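Local coordinates for protein nucleoside 2-deoxyribosyltransferase (Enterococcus faecalis, PDB 7M5H) that probably hydrolyses the N-glycosidic bond of 5-hydroxymethyl-dUMP, within a Rossmann-like fold, at residues Thr5-Ala10 / Lys34-Tyr39. Sequence-based numbering, arbitrary orientation.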
loop_
_atom_site.group_PDB
_atom_site.type_symbol
_atom_site.label_atom_id
_atom_site.label_comp_id
_atom_site.label_asym_id
_atom_site.label_seq_id
_atom_site.Cartn_x
_atom_site.Cartn_y
_atom_site.Cartn_z
ATOM N N THR B 5 21.614 -6.214 25.877
ATOM C CA THR B 5 20.795 -6.718 24.780
ATOM C C THR B 5 20.539 -5.565 23.817
ATOM O O THR B 5 19.813 -4.621 24.149
ATOM C CB THR B 5 19.481 -7.306 25.292
ATOM O OG1 THR B 5 19.755 -8.421 26.150
ATOM C CG2 THR B 5 18.615 -7.769 24.128
ATOM N N LYS B 6 21.140 -5.636 22.632
ATOM C CA LYS B 6 20.988 -4.597 21.623
ATOM C C LYS B 6 19.748 -4.890 20.787
ATOM O O LYS B 6 19.642 -5.958 20.175
ATOM C CB LYS B 6 22.232 -4.509 20.740
ATOM C CG LYS B 6 23.522 -4.279 21.516
ATOM C CD LYS B 6 24.644 -3.810 20.604
ATOM C CE LYS B 6 24.342 -2.434 20.028
ATOM N NZ LYS B 6 25.438 -1.942 19.149
ATOM N N ILE B 7 18.813 -3.942 20.766
ATOM C CA ILE B 7 17.539 -4.093 20.073
ATOM C C ILE B 7 17.479 -3.081 18.938
ATOM O O ILE B 7 17.779 -1.898 19.137
ATOM C CB ILE B 7 16.350 -3.902 21.031
ATOM C CG1 ILE B 7 16.380 -4.950 22.144
ATOM C CG2 ILE B 7 15.035 -3.967 20.269
ATOM C CD1 ILE B 7 15.240 -4.814 23.130
ATOM N N TYR B 8 17.097 -3.548 17.753
ATOM C CA TYR B 8 16.813 -2.676 16.621
ATOM C C TYR B 8 15.303 -2.538 16.490
ATOM O O TYR B 8 14.592 -3.543 16.380
ATOM C CB TYR B 8 17.416 -3.226 15.329
ATOM C CG TYR B 8 17.205 -2.323 14.133
ATOM C CD1 TYR B 8 18.082 -1.282 13.861
ATOM C CD2 TYR B 8 16.126 -2.510 13.278
ATOM C CE1 TYR B 8 17.892 -0.452 12.771
ATOM C CE2 TYR B 8 15.927 -1.686 12.186
ATOM C CZ TYR B 8 16.813 -0.659 11.937
ATOM O OH TYR B 8 16.620 0.163 10.851
ATOM N N PHE B 9 14.816 -1.301 16.504
ATOM C CA PHE B 9 13.386 -1.018 16.414
ATOM C C PHE B 9 13.048 -0.743 14.953
ATOM O O PHE B 9 13.336 0.337 14.429
ATOM C CB PHE B 9 13.008 0.155 17.310
ATOM C CG PHE B 9 11.529 0.315 17.509
ATOM C CD1 PHE B 9 10.889 -0.310 18.566
ATOM C CD2 PHE B 9 10.777 1.086 16.637
ATOM C CE1 PHE B 9 9.529 -0.166 18.753
ATOM C CE2 PHE B 9 9.416 1.235 16.819
ATOM C CZ PHE B 9 8.791 0.607 17.878
ATOM N N ALA B 10 12.433 -1.722 14.297
ATOM C CA ALA B 10 12.042 -1.596 12.901
ATOM C C ALA B 10 10.600 -1.113 12.808
ATOM O O ALA B 10 9.713 -1.645 13.484
ATOM C CB ALA B 10 12.202 -2.929 12.169
ATOM N N LYS B 34 17.431 -2.066 32.496
ATOM C CA LYS B 34 18.559 -1.181 32.234
ATOM C C LYS B 34 19.548 -1.776 31.240
ATOM O O LYS B 34 20.353 -1.034 30.668
ATOM C CB LYS B 34 19.278 -0.847 33.543
ATOM C CG LYS B 34 18.410 -0.132 34.565
ATOM C CD LYS B 34 19.183 0.143 35.847
ATOM C CE LYS B 34 18.333 0.901 36.854
ATOM N NZ LYS B 34 19.079 1.175 38.115
ATOM N N THR B 35 19.506 -3.088 31.022
ATOM C CA THR B 35 20.416 -3.751 30.096
ATOM C C THR B 35 19.948 -3.684 28.646
ATOM O O THR B 35 20.565 -4.319 27.784
ATOM C CB THR B 35 20.610 -5.214 30.504
ATOM O OG1 THR B 35 19.332 -5.852 30.622
ATOM C CG2 THR B 35 21.343 -5.304 31.835
ATOM N N ILE B 36 18.888 -2.939 28.356
ATOM C CA ILE B 36 18.369 -2.822 26.998
ATOM C C ILE B 36 19.043 -1.637 26.318
ATOM O O ILE B 36 18.951 -0.500 26.794
ATOM C CB ILE B 36 16.842 -2.666 26.995
ATOM C CG1 ILE B 36 16.173 -3.970 27.437
ATOM C CG2 ILE B 36 16.349 -2.247 25.616
ATOM C CD1 ILE B 36 14.664 -3.902 27.474
ATOM N N ASP B 37 19.727 -1.906 25.210
ATOM C CA ASP B 37 20.347 -0.879 24.375
ATOM C C ASP B 37 19.580 -0.860 23.054
ATOM O O ASP B 37 19.933 -1.559 22.103
ATOM C CB ASP B 37 21.832 -1.162 24.162
ATOM C CG ASP B 37 22.498 -0.143 23.254
ATOM O OD1 ASP B 37 21.941 0.962 23.082
ATOM O OD2 ASP B 37 23.577 -0.451 22.706
ATOM N N LEU B 38 18.525 -0.053 23.002
ATOM C CA LEU B 38 17.646 -0.011 21.842
ATOM C C LEU B 38 18.097 1.081 20.880
ATOM O O LEU B 38 18.328 2.223 21.287
ATOM C CB LEU B 38 16.196 0.223 22.274
ATOM C CG LEU B 38 15.095 0.057 21.219
ATOM C CD1 LEU B 38 13.806 -0.398 21.875
ATOM C CD2 LEU B 38 14.856 1.347 20.443
ATOM N N TYR B 39 18.211 0.723 19.604
ATOM C CA TYR B 39 18.519 1.670 18.542
ATOM C C TYR B 39 17.223 2.048 17.835
ATOM O O TYR B 39 16.513 1.176 17.324
ATOM C CB TYR B 39 19.521 1.077 17.551
ATOM C CG TYR B 39 19.899 2.015 16.424
ATOM C CD1 TYR B 39 20.984 2.873 16.544
ATOM C CD2 TYR B 39 19.173 2.039 15.240
ATOM C CE1 TYR B 39 21.332 3.731 15.517
ATOM C CE2 TYR B 39 19.511 2.893 14.210
ATOM C CZ TYR B 39 20.591 3.737 14.353
ATOM O OH TYR B 39 20.929 4.585 13.325
#
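Strand 5-10 runs parallel to strand 36-39, Thr-5 beside Ile-36 through Tyr-8 beside Tyr-39, the strand axes 4.5 Å apart at 25°. The peptides of Thr-5, Ile-7 and Phe-9 make five backbone hydrogen bonds, beginning with Thr-5 N to Thr-35 O (2.9 Å) and ending with Phe-9 N to Tyr-39 O. On one face, beta-branched Ile-7 suits the extended backbone and spreads two branches: CD1 meets Ile-36 CG2 at 3.7 Å, and CG2 meets CD1 of Leu-38. The other methyl of Leu-38, CD2, lies 3.8 Å from Phe-9 CB. Val-26 of helix 16-30 packs on both Leu-38 and Phe-9, so apolar residues suit this face. On the other face Tyr-8 and Tyr-39 lie side by side, each with CG anti to its backbone N. Their rings, only 12° from parallel, meet rim to rim, Tyr-8 CE1 to Tyr-39 CD2 at 3.7 Å, neither over the other. Tyrosine suits the buried Tyr-8 position because its hydroxyl is hydrogen-bonded to Asp-63 and Glu-89. Also on this face, nearer the strand starts, exposed Lys-6 lies alongside Asp-37, CE 3.4 Å from OD2; Lys-6 NZ stays 4.3 Å from that oxygen, beyond a salt bridge. The chemistry is thus that of a right-handed beta-alpha-beta unit, apolar where crossover helix 16-30 packs and mixed on the tyrosine face, where the lysine-aspartate attraction is probably weak and solvent-screened.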